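Local coordinates for protein kunitz-type serine protease inhibitor homolog calcicludine (PDB 5YV7) that probably blocks L-type calcium channels as a snake-venom toxin of the Kunitz/BPTI family, a homolog of the serine protease inhibitors, at residues A[8-13]-A[41-46]. Numbering follows the deposited sequence.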
loop_
_atom_site.group_PDB
_atom_site.type_symbol
_atom_site.label_atom_id
_atom_site.label_comp_id
_atom_site.label_asym_id
_atom_site.label_seq_id
_atom_site.Cartn_x
_atom_site.Cartn_y
_atom_site.Cartn_z
ATOM N N LYS A 8 -4.883 6.360 -2.023
ATOM C CA LYS A 8 -6.267 6.332 -1.574
ATOM C C LYS A 8 -7.020 5.099 -2.057
ATOM O O LYS A 8 -8.196 4.938 -1.719
ATOM C CB LYS A 8 -7.005 7.586 -2.049
ATOM C CG LYS A 8 -6.828 8.820 -1.184
ATOM C CD LYS A 8 -6.842 10.095 -2.037
ATOM C CE LYS A 8 -7.971 11.055 -1.688
ATOM N NZ LYS A 8 -7.820 12.364 -2.448
ATOM N N GLU A 9 -6.384 4.244 -2.846
ATOM C CA GLU A 9 -7.042 3.034 -3.300
ATOM C C GLU A 9 -7.181 2.050 -2.140
ATOM O O GLU A 9 -6.371 2.061 -1.211
ATOM C CB GLU A 9 -6.254 2.401 -4.438
ATOM C CG GLU A 9 -6.183 3.275 -5.684
ATOM C CD GLU A 9 -7.458 3.209 -6.490
ATOM O OE1 GLU A 9 -7.752 2.120 -7.043
ATOM O OE2 GLU A 9 -8.167 4.235 -6.559
ATOM N N PRO A 10 -8.220 1.221 -2.143
ATOM C CA PRO A 10 -8.372 0.239 -1.059
ATOM C C PRO A 10 -7.275 -0.815 -1.125
ATOM O O PRO A 10 -6.719 -1.104 -2.189
ATOM C CB PRO A 10 -9.750 -0.377 -1.327
ATOM C CG PRO A 10 -9.919 -0.236 -2.836
ATOM C CD PRO A 10 -9.280 1.100 -3.164
ATOM N N VAL A 11 -6.954 -1.385 0.040
ATOM C CA VAL A 11 -5.965 -2.448 0.069
ATOM C C VAL A 11 -6.492 -3.604 -0.768
ATOM O O VAL A 11 -7.687 -3.922 -0.738
ATOM C CB VAL A 11 -5.654 -2.867 1.517
ATOM C CG1 VAL A 11 -6.866 -3.555 2.174
ATOM C CG2 VAL A 11 -4.407 -3.767 1.566
ATOM N N ARG A 12 -5.615 -4.205 -1.569
ATOM C CA ARG A 12 -6.034 -5.278 -2.471
ATOM C C ARG A 12 -5.028 -6.424 -2.397
ATOM O O ARG A 12 -3.919 -6.334 -2.934
ATOM C CB ARG A 12 -6.187 -4.766 -3.896
ATOM C CG ARG A 12 -7.307 -5.452 -4.640
ATOM C CD ARG A 12 -7.291 -5.126 -6.123
ATOM N NE ARG A 12 -8.431 -5.741 -6.803
ATOM C CZ ARG A 12 -8.453 -6.098 -8.087
ATOM N NH1 ARG A 12 -7.389 -5.893 -8.867
ATOM N NH2 ARG A 12 -9.550 -6.655 -8.596
ATOM N N ILE A 13 -5.434 -7.509 -1.741
ATOM C CA ILE A 13 -4.572 -8.673 -1.635
ATOM C C ILE A 13 -4.469 -9.407 -2.971
ATOM O O ILE A 13 -3.423 -9.990 -3.287
ATOM C CB ILE A 13 -5.086 -9.578 -0.507
ATOM C CG1 ILE A 13 -4.960 -8.818 0.816
ATOM C CG2 ILE A 13 -4.326 -10.913 -0.498
ATOM C CD1 ILE A 13 -5.485 -9.547 1.995
ATOM N N GLY A 41 -2.813 -9.420 -9.097
ATOM C CA GLY A 41 -4.151 -8.867 -9.000
ATOM C C GLY A 41 -4.305 -7.802 -7.935
ATOM O O GLY A 41 -5.403 -7.629 -7.396
ATOM N N GLY A 42 -3.228 -7.095 -7.606
ATOM C CA GLY A 42 -3.281 -5.998 -6.667
ATOM C C GLY A 42 -3.596 -4.686 -7.355
ATOM O O GLY A 42 -4.051 -4.643 -8.501
ATOM N N ASN A 43 -3.351 -3.596 -6.642
ATOM C CA ASN A 43 -3.488 -2.282 -7.251
ATOM C C ASN A 43 -2.259 -1.468 -6.865
ATOM O O ASN A 43 -1.260 -2.006 -6.381
ATOM C CB ASN A 43 -4.828 -1.630 -6.866
ATOM C CG ASN A 43 -4.945 -1.343 -5.371
ATOM O OD1 ASN A 43 -3.943 -1.260 -4.655
ATOM N ND2 ASN A 43 -6.179 -1.191 -4.894
ATOM N N ALA A 44 -2.333 -0.157 -7.074
ATOM C CA ALA A 44 -1.154 0.677 -6.911
ATOM C C ALA A 44 -0.868 1.043 -5.458
ATOM O O ALA A 44 0.207 1.585 -5.175
ATOM C CB ALA A 44 -1.299 1.937 -7.756
ATOM N N ASN A 45 -1.780 0.750 -4.532
ATOM C CA ASN A 45 -1.540 1.033 -3.118
ATOM C C ASN A 45 -0.797 -0.141 -2.481
ATOM O O ASN A 45 -1.320 -0.883 -1.654
ATOM C CB ASN A 45 -2.851 1.329 -2.398
ATOM C CG ASN A 45 -2.626 1.993 -1.048
ATOM O OD1 ASN A 45 -1.482 2.202 -0.638
ATOM N ND2 ASN A 45 -3.707 2.322 -0.351
ATOM N N ARG A 46 0.460 -0.300 -2.890
ATOM C CA ARG A 46 1.294 -1.387 -2.385
ATOM C C ARG A 46 2.750 -0.957 -2.452
ATOM O O ARG A 46 3.201 -0.437 -3.472
ATOM C CB ARG A 46 1.091 -2.692 -3.178
ATOM C CG ARG A 46 2.032 -3.820 -2.713
ATOM C CD ARG A 46 1.860 -5.126 -3.499
ATOM N NE ARG A 46 2.269 -5.047 -4.912
ATOM C CZ ARG A 46 1.423 -4.911 -5.946
ATOM N NH1 ARG A 46 0.101 -4.829 -5.744
ATOM N NH2 ARG A 46 1.895 -4.851 -7.194
HETATM O O HOH W 1 -3.369 -2.520 -2.189
HETATM O O HOH W 2 -2.002 -4.437 -3.954
#
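In the Kunitz/BPTI fold of this toxin, side-chain amides hold two irregular segments together: Asn45 and Asn43 take the carbonyls of Glu9 and Pro10, and two waters take the backbone of Arg12. Asn45 ND2 donates to Glu9 O at 2.8 Å, nearly straight (169°) and within its own amide plane; CG anti to the backbone N (chi1 -164°) turns the amide to this carbonyl. Its other end, OD1, accepts from Phe25 N in strand 20-26, so one buried carboxamide ties the 8-13 segment to the hairpin. The 41-46 loop packs here against the chain leading to the loop that binds proteases in inhibitory relatives of the BPTI family. Asn43 ND2 reaches Pro10 O, also at 2.8 Å and almost in line with C=O, and lies 3.6 Å from Glu9 CB. Its OD1 accepts from Asn45 N, which stands above the plane of that carbonyl, forming an Asx turn, and also from a water that links Arg12 N and Asn45 O. The second water joins Arg12 O, Asn43 N and Arg46 NH1. The Arg12 side chain, extended from CG to NE, lies with one guanidinium face over Gly41 O and with Gly42 O near its edge.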